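Local coordinates for penicillin-binding protein 2B (Streptococcus pneumoniae, PDB 2WAD), which probably forms peptide cross-links between neighbouring glycan strands of cell wall peptidoglycan, as part of the elongasome that builds the peripheral wall, at residues A[58-63]-A[220-224]; A[80-86]-A[186-192]; A[90-94]-A[119-124]; A[93-97]-A[177-182]. All blocks are in the same frame, centred on the assembly; numbering follows the deposited sequence.

Contact 1: A[58-63]-A[220-224]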
loop_
_atom_site.group_PDB
_atom_site.type_symbol
_atom_site.label_atom_id
_atom_site.label_comp_id
_atom_site.label_asym_id
_atom_site.label_seq_id
_atom_site.Cartn_x
_atom_site.Cartn_y
_atom_site.Cartn_z
ATOM N N SER A 58 18.660 -12.169 -12.079
ATOM C CA SER A 58 19.655 -11.242 -11.551
ATOM C C SER A 58 19.259 -10.685 -10.182
ATOM O O SER A 58 18.333 -11.189 -9.541
ATOM C CB SER A 58 19.901 -10.102 -12.537
ATOM O OG SER A 58 20.517 -10.575 -13.721
ATOM N N ALA A 59 19.977 -9.653 -9.751
ATOM C CA ALA A 59 19.756 -8.975 -8.475
ATOM C C ALA A 59 18.624 -7.961 -8.561
ATOM O O ALA A 59 18.485 -7.274 -9.570
ATOM C CB ALA A 59 21.030 -8.280 -8.028
ATOM N N ARG A 60 17.838 -7.877 -7.490
ATOM C CA ARG A 60 16.689 -6.977 -7.384
ATOM C C ARG A 60 17.164 -5.549 -7.158
ATOM O O ARG A 60 18.152 -5.330 -6.456
ATOM C CB ARG A 60 15.762 -7.413 -6.249
ATOM C CG ARG A 60 14.373 -6.776 -6.299
ATOM C CD ARG A 60 13.431 -7.334 -5.229
ATOM N NE ARG A 60 12.067 -6.819 -5.349
ATOM C CZ ARG A 60 11.157 -7.275 -6.200
ATOM N NH1 ARG A 60 11.472 -8.268 -7.030
ATOM N NH2 ARG A 60 9.945 -6.728 -6.224
ATOM N N GLY A 61 16.498 -4.590 -7.794
ATOM C CA GLY A 61 16.729 -3.186 -7.486
ATOM C C GLY A 61 16.343 -2.895 -6.043
ATOM O O GLY A 61 15.693 -3.711 -5.383
ATOM N N GLU A 62 16.749 -1.733 -5.541
ATOM C CA GLU A 62 16.531 -1.411 -4.135
ATOM C C GLU A 62 15.699 -0.155 -3.939
ATOM O O GLU A 62 15.387 0.545 -4.908
ATOM C CB GLU A 62 17.876 -1.319 -3.406
ATOM C CG GLU A 62 18.457 -2.676 -3.042
ATOM C CD GLU A 62 19.967 -2.644 -2.849
ATOM O OE1 GLU A 62 20.532 -3.542 -2.180
ATOM O OE2 GLU A 62 20.608 -1.721 -3.391
ATOM N N ILE A 63 15.354 0.114 -2.680
ATOM C CA ILE A 63 14.387 1.138 -2.310
ATOM C C ILE A 63 15.051 2.169 -1.391
ATOM O O ILE A 63 15.625 1.812 -0.368
ATOM C CB ILE A 63 13.201 0.533 -1.512
ATOM C CG1 ILE A 63 12.747 -0.813 -2.088
ATOM C CG2 ILE A 63 12.083 1.534 -1.337
ATOM C CD1 ILE A 63 11.821 -0.720 -3.260
ATOM N N SER A 220 24.385 -16.559 -3.518
ATOM C CA SER A 220 23.026 -16.121 -3.854
ATOM C C SER A 220 22.637 -14.823 -3.108
ATOM O O SER A 220 23.521 -14.038 -2.763
ATOM C CB SER A 220 22.050 -17.257 -3.536
ATOM O OG SER A 220 20.741 -16.984 -4.009
ATOM N N TRP A 221 21.341 -14.586 -2.880
ATOM C CA TRP A 221 20.863 -13.449 -2.066
ATOM C C TRP A 221 19.696 -13.756 -1.130
ATOM O O TRP A 221 18.798 -14.543 -1.448
ATOM C CB TRP A 221 20.365 -12.262 -2.903
ATOM C CG TRP A 221 21.279 -11.795 -3.950
ATOM C CD1 TRP A 221 22.352 -10.969 -3.802
ATOM C CD2 TRP A 221 21.190 -12.105 -5.341
ATOM N NE1 TRP A 221 22.956 -10.763 -5.020
ATOM C CE2 TRP A 221 22.263 -11.452 -5.982
ATOM C CE3 TRP A 221 20.316 -12.884 -6.105
ATOM C CZ2 TRP A 221 22.487 -11.557 -7.358
ATOM C CZ3 TRP A 221 20.541 -12.991 -7.472
ATOM C CH2 TRP A 221 21.618 -12.328 -8.085
ATOM N N ASP A 222 19.699 -13.080 0.012
ATOM C CA ASP A 222 18.469 -12.858 0.748
ATOM C C ASP A 222 18.133 -11.384 0.557
ATOM O O ASP A 222 19.006 -10.550 0.315
ATOM C CB ASP A 222 18.636 -13.212 2.229
ATOM C CG ASP A 222 18.873 -14.703 2.447
ATOM O OD1 ASP A 222 17.982 -15.503 2.085
ATOM O OD2 ASP A 222 19.945 -15.073 2.975
ATOM N N ARG A 223 16.848 -11.075 0.623
ATOM C CA ARG A 223 16.418 -9.695 0.596
ATOM C C ARG A 223 16.028 -9.359 2.026
ATOM O O ARG A 223 15.164 -10.026 2.603
ATOM C CB ARG A 223 15.202 -9.582 -0.316
ATOM C CG ARG A 223 14.466 -8.259 -0.269
ATOM C CD ARG A 223 15.219 -7.194 -1.051
ATOM N NE ARG A 223 14.314 -6.214 -1.636
ATOM C CZ ARG A 223 14.629 -5.475 -2.693
ATOM N NH1 ARG A 223 15.811 -5.618 -3.269
ATOM N NH2 ARG A 223 13.765 -4.611 -3.194
ATOM N N LYS A 224 16.656 -8.339 2.605
ATOM C CA LYS A 224 16.199 -7.866 3.911
ATOM C C LYS A 224 15.666 -6.426 3.992
ATOM O O LYS A 224 16.134 -5.546 3.279
ATOM C CB LYS A 224 17.187 -8.229 5.025
ATOM C CG LYS A 224 18.242 -7.198 5.353
ATOM C CD LYS A 224 18.873 -7.556 6.687
ATOM C CE LYS A 224 20.388 -7.493 6.599
ATOM N NZ LYS A 224 20.828 -6.088 6.367
#
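Trp221 is the first residue of segment 220-224, part of strand 215-225, to meet the loop 58-63, and it does so with the six-membered half of its indole. Ala59 CB lies over one ring face, displaced toward the rim, 3.6 Å from Trp221 CZ2. The far end of the ring also runs along the preceding backbone, with Trp221 CH2 3.6 Å from Ala59 N.

Two residues on, Arg223 supplies the polar half of the contact. Its CG stands opposite the backbone N (chi1 169°), and bends at the next two bonds bring the guanidinium end-on to the carbonyl of Gly61. Both terminal nitrogens bond to this one oxygen: Arg223 NH1 to Gly61 O is 2.8 Å and Arg223 NH2 to Gly61 O is 3.1 Å. The oxygen sits only 1° out of the guanidinium plane; Asn74 OD1, at NH1, and Glu269, at NE, also hold the group and together restrain its orientation. Arg60 CD rests over the centre of one guanidinium face, 3.4 Å from Arg223 CZ, and the two guanidinium planes stand 80° apart. Glu269 makes salt bridges to Arg60 NE and Arg223 NE, so one carboxylate holds both guanidinium groups close together.

An end-on bidentate arginine-to-carbonyl interaction thus joins the loop to outermost strand 215-225 of a three-stranded antiparallel sheet, in the region of the PBP dimerisation family.

Contact 2: A[80-86]-A[186-192]; sequences VSFTRSN and NFATGTI
Phe82 and Gly190 form the central hydrogen-bonded pair of an antiparallel strand pairing, with Phe82 N to Gly190 O at 2.9 Å and Gly190 N to Phe82 O at 3.0 Å. The pairing extends to Val80 O, which receives Ile192 N at 2.8 Å in a nearly straight bond (174° at the hydrogen). Beyond the strand, Arg84 N still reaches Ala188 O, but the bond from Phe187 N to Arg84 O (2.8 Å) comes from above the carbonyl plane as the regular pairing gives way to loop.

Side chains add to this on both faces. In the non-hydrogen-bonded pair Thr83–Thr189, the hydroxyls are hydrogen-bonded, either able to donate; Thr83 OG1 to Thr189 OG1 is 2.5 Å, unusually short, so the exact length is doubtful. On the other face Ile192 CD1 touches Phe82 CB at 3.7 Å. At the loop end, the amide of Asn86 lies obliquely by the Phe187 ring, Asn86 OD1 being 3.4 Å from Phe187 CZ.

Farther out, Leu181 of helix 169-182 packs on both Phe82 and Ile192. Arg84 NH1 bonds to Val184 O, Asn86 ND2 to Gly291 O and Thr191 OG1 to Glu240. A water accepts from Val80 N and donates to Ile192 O, bridging the backbones beside their direct bond.

The cross-strand bonds are mostly between peptide groups, consistent with a register held largely by the backbone, while apolar packing occupies the Phe82 face.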
loop_
_atom_site.group_PDB
_atom_site.type_symbol
_atom_site.label_atom_id
_atom_site.label_comp_id
_atom_site.label_asym_id
_atom_site.label_seq_id
_atom_site.Cartn_x
_atom_site.Cartn_y
_atom_site.Cartn_z
ATOM N N VAL A 80 24.968 -24.174 -2.049
ATOM C CA VAL A 80 25.194 -25.272 -2.986
ATOM C C VAL A 80 24.296 -25.093 -4.209
ATOM O O VAL A 80 23.074 -25.010 -4.062
ATOM C CB VAL A 80 24.955 -26.663 -2.367
ATOM C CG1 VAL A 80 25.154 -27.748 -3.427
ATOM C CG2 VAL A 80 25.912 -26.888 -1.209
ATOM N N SER A 81 24.908 -25.032 -5.395
ATOM C CA SER A 81 24.177 -24.847 -6.650
ATOM C C SER A 81 24.254 -26.126 -7.469
ATOM O O SER A 81 25.274 -26.820 -7.420
ATOM C CB SER A 81 24.785 -23.721 -7.484
ATOM O OG SER A 81 24.272 -22.465 -7.096
ATOM N N PHE A 82 23.187 -26.417 -8.217
ATOM C CA PHE A 82 23.179 -27.540 -9.154
ATOM C C PHE A 82 22.836 -27.084 -10.561
ATOM O O PHE A 82 21.808 -26.455 -10.782
ATOM C CB PHE A 82 22.186 -28.612 -8.721
ATOM C CG PHE A 82 22.156 -29.814 -9.630
ATOM C CD1 PHE A 82 23.298 -30.569 -9.841
ATOM C CD2 PHE A 82 20.978 -30.194 -10.264
ATOM C CE1 PHE A 82 23.272 -31.682 -10.659
ATOM C CE2 PHE A 82 20.948 -31.312 -11.094
ATOM C CZ PHE A 82 22.097 -32.054 -11.291
ATOM N N THR A 83 23.708 -27.401 -11.505
ATOM C CA THR A 83 23.476 -27.098 -12.908
ATOM C C THR A 83 23.183 -28.418 -13.602
ATOM O O THR A 83 24.005 -29.323 -13.555
ATOM C CB THR A 83 24.727 -26.457 -13.506
ATOM O OG1 THR A 83 24.760 -25.099 -13.062
ATOM C CG2 THR A 83 24.708 -26.497 -15.036
ATOM N N ARG A 84 21.998 -28.543 -14.192
ATOM C CA ARG A 84 21.578 -29.836 -14.722
ATOM C C ARG A 84 21.884 -30.000 -16.203
ATOM O O ARG A 84 21.844 -29.035 -16.962
ATOM C CB ARG A 84 20.096 -30.082 -14.457
ATOM C CG ARG A 84 19.656 -31.501 -14.786
ATOM C CD ARG A 84 18.142 -31.551 -14.737
ATOM N NE ARG A 84 17.555 -32.852 -15.066
ATOM C CZ ARG A 84 16.370 -33.215 -14.588
ATOM N NH1 ARG A 84 15.720 -32.390 -13.779
ATOM N NH2 ARG A 84 15.830 -34.374 -14.906
ATOM N N SER A 85 22.192 -31.230 -16.594
ATOM C CA SER A 85 22.458 -31.577 -17.980
ATOM C C SER A 85 21.270 -32.346 -18.547
ATOM O O SER A 85 20.634 -33.123 -17.834
ATOM C CB SER A 85 23.708 -32.455 -18.048
ATOM O OG SER A 85 23.840 -33.093 -19.308
ATOM N N ASN A 86 20.989 -32.130 -19.829
ATOM C CA ASN A 86 19.911 -32.836 -20.525
ATOM C C ASN A 86 20.125 -34.347 -20.532
ATOM O O ASN A 86 19.216 -35.114 -20.852
ATOM C CB ASN A 86 19.756 -32.301 -21.957
ATOM C CG ASN A 86 21.045 -32.397 -22.765
ATOM O OD1 ASN A 86 22.143 -32.194 -22.242
ATOM N ND2 ASN A 86 20.914 -32.716 -24.043
ATOM N N ASN A 186 16.632 -28.349 -17.600
ATOM C CA ASN A 186 17.811 -28.581 -18.420
ATOM C C ASN A 186 18.677 -27.344 -18.644
ATOM O O ASN A 186 18.182 -26.317 -19.093
ATOM C CB ASN A 186 17.408 -29.175 -19.767
ATOM C CG ASN A 186 17.063 -30.636 -19.666
ATOM O OD1 ASN A 186 17.304 -31.271 -18.641
ATOM N ND2 ASN A 186 16.492 -31.182 -20.728
ATOM N N PHE A 187 19.963 -27.460 -18.326
ATOM C CA PHE A 187 20.932 -26.381 -18.489
ATOM C C PHE A 187 20.717 -25.215 -17.543
ATOM O O PHE A 187 21.456 -24.237 -17.586
ATOM C CB PHE A 187 20.969 -25.879 -19.930
ATOM C CG PHE A 187 21.380 -26.931 -20.922
ATOM C CD1 PHE A 187 20.509 -27.328 -21.917
ATOM C CD2 PHE A 187 22.619 -27.524 -20.841
ATOM C CE1 PHE A 187 20.860 -28.270 -22.831
ATOM C CE2 PHE A 187 22.989 -28.503 -21.752
ATOM C CZ PHE A 187 22.101 -28.876 -22.755
ATOM N N ALA A 188 19.709 -25.321 -16.688
ATOM C CA ALA A 188 19.459 -24.280 -15.711
ATOM C C ALA A 188 20.303 -24.514 -14.456
ATOM O O ALA A 188 20.924 -25.568 -14.302
ATOM C CB ALA A 188 17.963 -24.204 -15.388
ATOM N N THR A 189 20.335 -23.514 -13.583
ATOM C CA THR A 189 21.105 -23.557 -12.352
ATOM C C THR A 189 20.156 -23.188 -11.217
ATOM O O THR A 189 19.578 -22.105 -11.209
ATOM C CB THR A 189 22.301 -22.561 -12.380
ATOM O OG1 THR A 189 23.324 -23.035 -13.267
ATOM C CG2 THR A 189 22.915 -22.390 -10.981
ATOM N N GLY A 190 19.971 -24.091 -10.263
ATOM C CA GLY A 190 19.116 -23.801 -9.105
ATOM C C GLY A 190 19.847 -24.122 -7.812
ATOM O O GLY A 190 20.814 -24.887 -7.810
ATOM N N THR A 191 19.378 -23.534 -6.718
ATOM C CA THR A 191 19.941 -23.706 -5.387
ATOM C C THR A 191 19.435 -24.982 -4.715
ATOM O O THR A 191 18.233 -25.276 -4.767
ATOM C CB THR A 191 19.590 -22.484 -4.508
ATOM O OG1 THR A 191 20.383 -21.371 -4.927
ATOM C CG2 THR A 191 19.852 -22.751 -3.030
ATOM N N ILE A 192 20.358 -25.729 -4.101
ATOM C CA ILE A 192 20.035 -26.969 -3.380
ATOM C C ILE A 192 19.907 -26.687 -1.882
ATOM O O ILE A 192 20.906 -26.636 -1.159
ATOM C CB ILE A 192 21.094 -28.065 -3.589
ATOM C CG1 ILE A 192 21.241 -28.398 -5.076
ATOM C CG2 ILE A 192 20.726 -29.316 -2.817
ATOM C CD1 ILE A 192 19.921 -28.372 -5.848
HETATM O O HOH W 1 22.680 -24.119 -0.680
#

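Contact 3: A[90-94]-A[119-124]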
loop_
_atom_site.group_PDB
_atom_site.type_symbol
_atom_site.label_atom_id
_atom_site.label_comp_id
_atom_site.label_asym_id
_atom_site.label_seq_id
_atom_site.Cartn_x
_atom_site.Cartn_y
_atom_site.Cartn_z
ATOM N N ALA A 90 17.525 -40.293 -14.096
ATOM C CA ALA A 90 17.053 -40.162 -12.719
ATOM C C ALA A 90 18.034 -40.895 -11.786
ATOM O O ALA A 90 18.230 -40.517 -10.630
ATOM C CB ALA A 90 15.655 -40.741 -12.591
ATOM N N THR A 91 18.631 -41.952 -12.320
ATOM C CA THR A 91 19.653 -42.711 -11.637
ATOM C C THR A 91 20.959 -41.923 -11.426
ATOM O O THR A 91 21.516 -41.925 -10.326
ATOM C CB THR A 91 19.833 -44.049 -12.339
ATOM O OG1 THR A 91 18.576 -44.736 -12.282
ATOM C CG2 THR A 91 20.901 -44.912 -11.659
ATOM N N ASP A 92 21.437 -41.233 -12.459
ATOM C CA ASP A 92 22.531 -40.276 -12.292
ATOM C C ASP A 92 22.191 -39.216 -11.221
ATOM O O ASP A 92 23.063 -38.740 -10.483
ATOM C CB ASP A 92 22.888 -39.591 -13.622
ATOM C CG ASP A 92 23.311 -40.571 -14.719
ATOM O OD1 ASP A 92 23.808 -41.671 -14.419
ATOM O OD2 ASP A 92 23.143 -40.248 -15.914
ATOM N N LEU A 93 20.922 -38.844 -11.107
ATOM C CA LEU A 93 20.537 -37.897 -10.057
ATOM C C LEU A 93 20.624 -38.464 -8.635
ATOM O O LEU A 93 21.063 -37.781 -7.707
ATOM C CB LEU A 93 19.153 -37.302 -10.323
ATOM C CG LEU A 93 19.046 -35.932 -11.014
ATOM C CD1 LEU A 93 20.260 -35.554 -11.833
ATOM C CD2 LEU A 93 17.775 -35.806 -11.860
ATOM N N LYS A 94 20.182 -39.705 -8.471
ATOM C CA LYS A 94 20.229 -40.385 -7.191
ATOM C C LYS A 94 21.680 -40.586 -6.751
ATOM O O LYS A 94 21.974 -40.423 -5.572
ATOM C CB LYS A 94 19.520 -41.742 -7.282
ATOM C CG LYS A 94 18.003 -41.635 -7.351
ATOM C CD LYS A 94 17.360 -42.975 -7.027
ATOM C CE LYS A 94 17.889 -44.063 -7.930
ATOM N NZ LYS A 94 17.039 -45.282 -7.908
ATOM N N TYR A 119 10.838 -40.257 -7.049
ATOM C CA TYR A 119 11.975 -41.041 -6.564
ATOM C C TYR A 119 11.770 -42.528 -6.810
ATOM O O TYR A 119 12.683 -43.245 -7.222
ATOM C CB TYR A 119 12.184 -40.795 -5.067
ATOM C CG TYR A 119 13.321 -41.598 -4.483
ATOM C CD1 TYR A 119 14.629 -41.138 -4.556
ATOM C CD2 TYR A 119 13.092 -42.815 -3.858
ATOM C CE1 TYR A 119 15.677 -41.868 -4.025
ATOM C CE2 TYR A 119 14.130 -43.543 -3.310
ATOM C CZ TYR A 119 15.419 -43.065 -3.404
ATOM O OH TYR A 119 16.469 -43.777 -2.876
ATOM N N TYR A 120 10.555 -42.997 -6.555
ATOM C CA TYR A 120 10.249 -44.421 -6.675
ATOM C C TYR A 120 10.363 -44.902 -8.122
ATOM O O TYR A 120 10.860 -46.001 -8.391
ATOM C CB TYR A 120 8.852 -44.697 -6.107
ATOM C CG TYR A 120 8.382 -46.119 -6.300
ATOM C CD1 TYR A 120 8.964 -47.164 -5.595
ATOM C CD2 TYR A 120 7.356 -46.418 -7.194
ATOM C CE1 TYR A 120 8.548 -48.469 -5.778
ATOM C CE2 TYR A 120 6.934 -47.728 -7.386
ATOM C CZ TYR A 120 7.529 -48.739 -6.673
ATOM O OH TYR A 120 7.109 -50.032 -6.863
ATOM N N LEU A 121 9.897 -44.064 -9.045
ATOM C CA LEU A 121 9.902 -44.391 -10.465
ATOM C C LEU A 121 11.289 -44.250 -11.090
ATOM O O LEU A 121 11.534 -44.719 -12.201
ATOM C CB LEU A 121 8.897 -43.513 -11.218
ATOM C CG LEU A 121 7.416 -43.633 -10.850
ATOM C CD1 LEU A 121 6.593 -42.702 -11.710
ATOM C CD2 LEU A 121 6.917 -45.069 -10.958
ATOM N N ALA A 122 12.195 -43.612 -10.358
ATOM C CA ALA A 122 13.554 -43.382 -10.816
ATOM C C ALA A 122 14.267 -44.659 -11.224
ATOM O O ALA A 122 15.155 -44.624 -12.066
ATOM C CB ALA A 122 14.352 -42.662 -9.744
ATOM N N ASP A 123 13.912 -45.785 -10.617
ATOM C CA ASP A 123 14.488 -47.048 -11.050
ATOM C C ASP A 123 13.903 -47.405 -12.419
ATOM O O ASP A 123 12.688 -47.513 -12.554
ATOM C CB ASP A 123 14.207 -48.137 -10.014
ATOM C CG ASP A 123 14.979 -49.415 -10.282
ATOM O OD1 ASP A 123 15.269 -49.688 -11.466
ATOM O OD2 ASP A 123 15.285 -50.160 -9.323
ATOM N N PRO A 124 14.758 -47.569 -13.444
ATOM C CA PRO A 124 14.329 -47.861 -14.824
ATOM C C PRO A 124 13.399 -49.067 -14.954
ATOM O O PRO A 124 12.379 -48.997 -15.650
ATOM C CB PRO A 124 15.645 -48.155 -15.556
ATOM C CG PRO A 124 16.703 -47.471 -14.746
ATOM C CD PRO A 124 16.226 -47.495 -13.320
#
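Ala90 and Ala122 bring the backbones closest, their CA atoms 5.1 Å apart, where the first turn of helix 90-100 meets the chain leaving helix 113-121. Both methyl groups point across the gap, and Ala90 CB lies 3.7 Å from Ala122 CB. So near an approach is consistent with the small size of both side chains.

Lys94, one turn further along its helix, contributes the aliphatic part of its chain. Its CD lies 3.6 Å from Tyr119 CE1, approaching the ring obliquely, and also reaches Ala122 CB at 4.1 Å; the two long side chains cross at about a right angle. The bend at chi3 (-55°) carries the ammonium away from the ring, toward Asp123 N and Ala122 CB. Lys94 NZ is 5.6 Å from the Tyr119 ring centroid and 23° off its normal, a long cation-pi geometry that offers at most a weak attraction. Lys94 NZ and Asp123 OD2 are 5.4 Å apart, so any attraction between these charges is probably only long-range.

Thr91 completes the contact on the other flank. Its OG1 stands 3.4 Å from Ala122 O and 3.8 Å from Pro124 CD, where the chain enters the next helix. Asp123 is the N-cap residue there, its OD1 accepting from Glu125 N.

Helix 169-182 borders this surface contact: its Glu174 binds the Tyr119 hydroxyl and Ile175 packs on Tyr119. Helix 124-131 begins directly at Pro124, placing the contact at a corner between three helices and the start of a fourth.

Contact 4: A[93-97]-A[177-182]. Unlike the reference sequence in segment 93-97: Ile96 (reference Thr).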
loop_
_atom_site.group_PDB
_atom_site.type_symbol
_atom_site.label_atom_id
_atom_site.label_comp_id
_atom_site.label_asym_id
_atom_site.label_seq_id
_atom_site.Cartn_x
_atom_site.Cartn_y
_atom_site.Cartn_z
ATOM N N LEU A 93 20.922 -38.844 -11.107
ATOM C CA LEU A 93 20.537 -37.897 -10.057
ATOM C C LEU A 93 20.624 -38.464 -8.635
ATOM O O LEU A 93 21.063 -37.781 -7.707
ATOM C CB LEU A 93 19.153 -37.302 -10.323
ATOM C CG LEU A 93 19.046 -35.932 -11.014
ATOM C CD1 LEU A 93 20.260 -35.554 -11.833
ATOM C CD2 LEU A 93 17.775 -35.806 -11.860
ATOM N N LYS A 94 20.182 -39.705 -8.471
ATOM C CA LYS A 94 20.229 -40.385 -7.191
ATOM C C LYS A 94 21.680 -40.586 -6.751
ATOM O O LYS A 94 21.974 -40.423 -5.572
ATOM C CB LYS A 94 19.520 -41.742 -7.282
ATOM C CG LYS A 94 18.003 -41.635 -7.351
ATOM C CD LYS A 94 17.360 -42.975 -7.027
ATOM C CE LYS A 94 17.889 -44.063 -7.930
ATOM N NZ LYS A 94 17.039 -45.282 -7.908
ATOM N N GLU A 95 22.576 -40.928 -7.680
ATOM C CA GLU A 95 23.995 -41.067 -7.343
ATOM C C GLU A 95 24.607 -39.749 -6.882
ATOM O O GLU A 95 25.397 -39.740 -5.938
ATOM C CB GLU A 95 24.829 -41.652 -8.489
ATOM C CG GLU A 95 24.345 -42.976 -9.069
ATOM C CD GLU A 95 24.430 -44.148 -8.103
ATOM O OE1 GLU A 95 25.333 -44.163 -7.248
ATOM O OE2 GLU A 95 23.600 -45.076 -8.214
ATOM N N ILE A 96 24.230 -38.643 -7.519
ATOM C CA ILE A 96 24.685 -37.325 -7.098
ATOM C C ILE A 96 24.105 -36.894 -5.739
ATOM O O ILE A 96 24.807 -36.271 -4.919
ATOM C CB ILE A 96 24.411 -36.280 -8.190
ATOM C CG1 ILE A 96 25.307 -36.549 -9.394
ATOM C CG2 ILE A 96 24.593 -34.841 -7.686
ATOM C CD1 ILE A 96 24.862 -35.750 -10.611
ATOM N N ALA A 97 22.837 -37.229 -5.501
ATOM C CA ALA A 97 22.167 -36.843 -4.253
ATOM C C ALA A 97 22.869 -37.479 -3.062
ATOM O O ALA A 97 23.158 -36.789 -2.099
ATOM C CB ALA A 97 20.705 -37.257 -4.265
ATOM N N LEU A 177 17.039 -34.657 -1.247
ATOM C CA LEU A 177 18.083 -34.121 -2.116
ATOM C C LEU A 177 17.800 -34.319 -3.606
ATOM O O LEU A 177 17.846 -33.349 -4.369
ATOM C CB LEU A 177 19.457 -34.689 -1.735
ATOM C CG LEU A 177 20.047 -34.039 -0.471
ATOM C CD1 LEU A 177 21.282 -34.771 0.031
ATOM C CD2 LEU A 177 20.312 -32.528 -0.573
ATOM N N PHE A 178 17.514 -35.557 -4.008
ATOM C CA PHE A 178 16.988 -35.859 -5.343
ATOM C C PHE A 178 15.908 -34.868 -5.820
ATOM O O PHE A 178 16.044 -34.263 -6.890
ATOM C CB PHE A 178 16.438 -37.278 -5.336
ATOM C CG PHE A 178 15.845 -37.711 -6.642
ATOM C CD1 PHE A 178 16.589 -38.471 -7.523
ATOM C CD2 PHE A 178 14.539 -37.392 -6.973
ATOM C CE1 PHE A 178 16.055 -38.889 -8.725
ATOM C CE2 PHE A 178 13.991 -37.817 -8.175
ATOM C CZ PHE A 178 14.759 -38.565 -9.057
ATOM N N SER A 179 14.858 -34.675 -5.016
ATOM C CA SER A 179 13.761 -33.779 -5.395
ATOM C C SER A 179 14.308 -32.402 -5.786
ATOM O O SER A 179 13.928 -31.818 -6.805
ATOM C CB SER A 179 12.705 -33.671 -4.283
ATOM O OG SER A 179 12.481 -34.927 -3.657
ATOM N N GLN A 180 15.226 -31.887 -4.977
ATOM C CA GLN A 180 15.893 -30.625 -5.274
ATOM C C GLN A 180 16.597 -30.656 -6.636
ATOM O O GLN A 180 16.436 -29.732 -7.428
ATOM C CB GLN A 180 16.915 -30.324 -4.176
ATOM C CG GLN A 180 16.325 -30.166 -2.786
ATOM C CD GLN A 180 15.647 -28.834 -2.624
ATOM O OE1 GLN A 180 16.265 -27.782 -2.804
ATOM N NE2 GLN A 180 14.358 -28.868 -2.304
ATOM N N LEU A 181 17.388 -31.696 -6.909
ATOM C CA LEU A 181 18.106 -31.785 -8.184
ATOM C C LEU A 181 17.150 -31.939 -9.370
ATOM O O LEU A 181 17.279 -31.238 -10.381
ATOM C CB LEU A 181 19.149 -32.911 -8.177
ATOM C CG LEU A 181 20.153 -32.937 -7.019
ATOM C CD1 LEU A 181 20.840 -34.267 -6.969
ATOM C CD2 LEU A 181 21.163 -31.801 -7.090
ATOM N N ASN A 182 16.197 -32.856 -9.236
ATOM C CA ASN A 182 15.181 -33.092 -10.263
ATOM C C ASN A 182 14.387 -31.849 -10.656
ATOM O O ASN A 182 13.974 -31.716 -11.803
ATOM C CB ASN A 182 14.207 -34.183 -9.825
ATOM C CG ASN A 182 13.663 -34.968 -10.988
ATOM O OD1 ASN A 182 14.378 -35.245 -11.953
ATOM N ND2 ASN A 182 12.399 -35.358 -10.899
#
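Ala97 and Leu177 mark the nearest approach of two helices whose short segments pass 8.9 Å apart at 124° between their directions, so they are steeply inclined and run in broadly opposed senses.

The contact is chiefly aliphatic. Ala97 CB points into the neighbouring helix, 3.8 Å from Leu177 CB and 3.6 Å from Phe178 N. Leu181 sends its CD1 between the turns of the facing helix, 3.6 Å from Leu93 O, and it also lies near Ala97. The Leu93 and Leu181 side chains lie alongside one another, pointing opposite ways, with Leu93 CG near Leu181 CB. The CG2 branch of Ile96, a residue that differs from the reference sequence, flanks Leu181 CD1 at 3.9 Å.

Aromatic packing forms the second group. Phe178 has CG opposite its backbone N (chi1 179°), and this carries the ring out to helix 93-97. There its CE1 meets Leu93 CB at 3.8 Å, while CD1 lies 3.5 Å from Lys94 CG, the methylene chain approaching obliquely. The backbone N of Lys94 is at the ring edge, in its plane.

Polar atoms take a smaller share: Asn182 OD1 rests 3.4 Å from Leu93 CD2, a van der Waals meeting of an amide oxygen with a methyl group.

Around this buried interface, strand 72-83 packs on one part through Phe82, which meets both Leu93 and Leu181, and Met88 of the intervening loop touches Leu93 and Ile96. Helix 113-121, for its part, touches Asn182 through Asp118.

How the contacts relate
All four contacts fall in the region of the PBP dimerisation family and lie away from the active-site serine. Contacts 1 and 2, with centres 21 Å apart, reach the same three-stranded antiparallel sheet: contact 1 through outermost strand 215-225, contact 2 through central strand 72-83 and outermost strand 189-191. Contacts 3 and 4 both use helix 90-100, sharing Leu93 and Lys94, and their centres are 9 Å apart. Contact 2 touches both through strand 72-83 and helices 90-100 and 169-182; its centre is 11 Å from that of contact 4. Along the chain, contact 1 encloses the other three, and contact 2 encloses contacts 3 and 4. Remote segments thus assemble into a helical cluster seated on the sheet, with contact 1 farther along it.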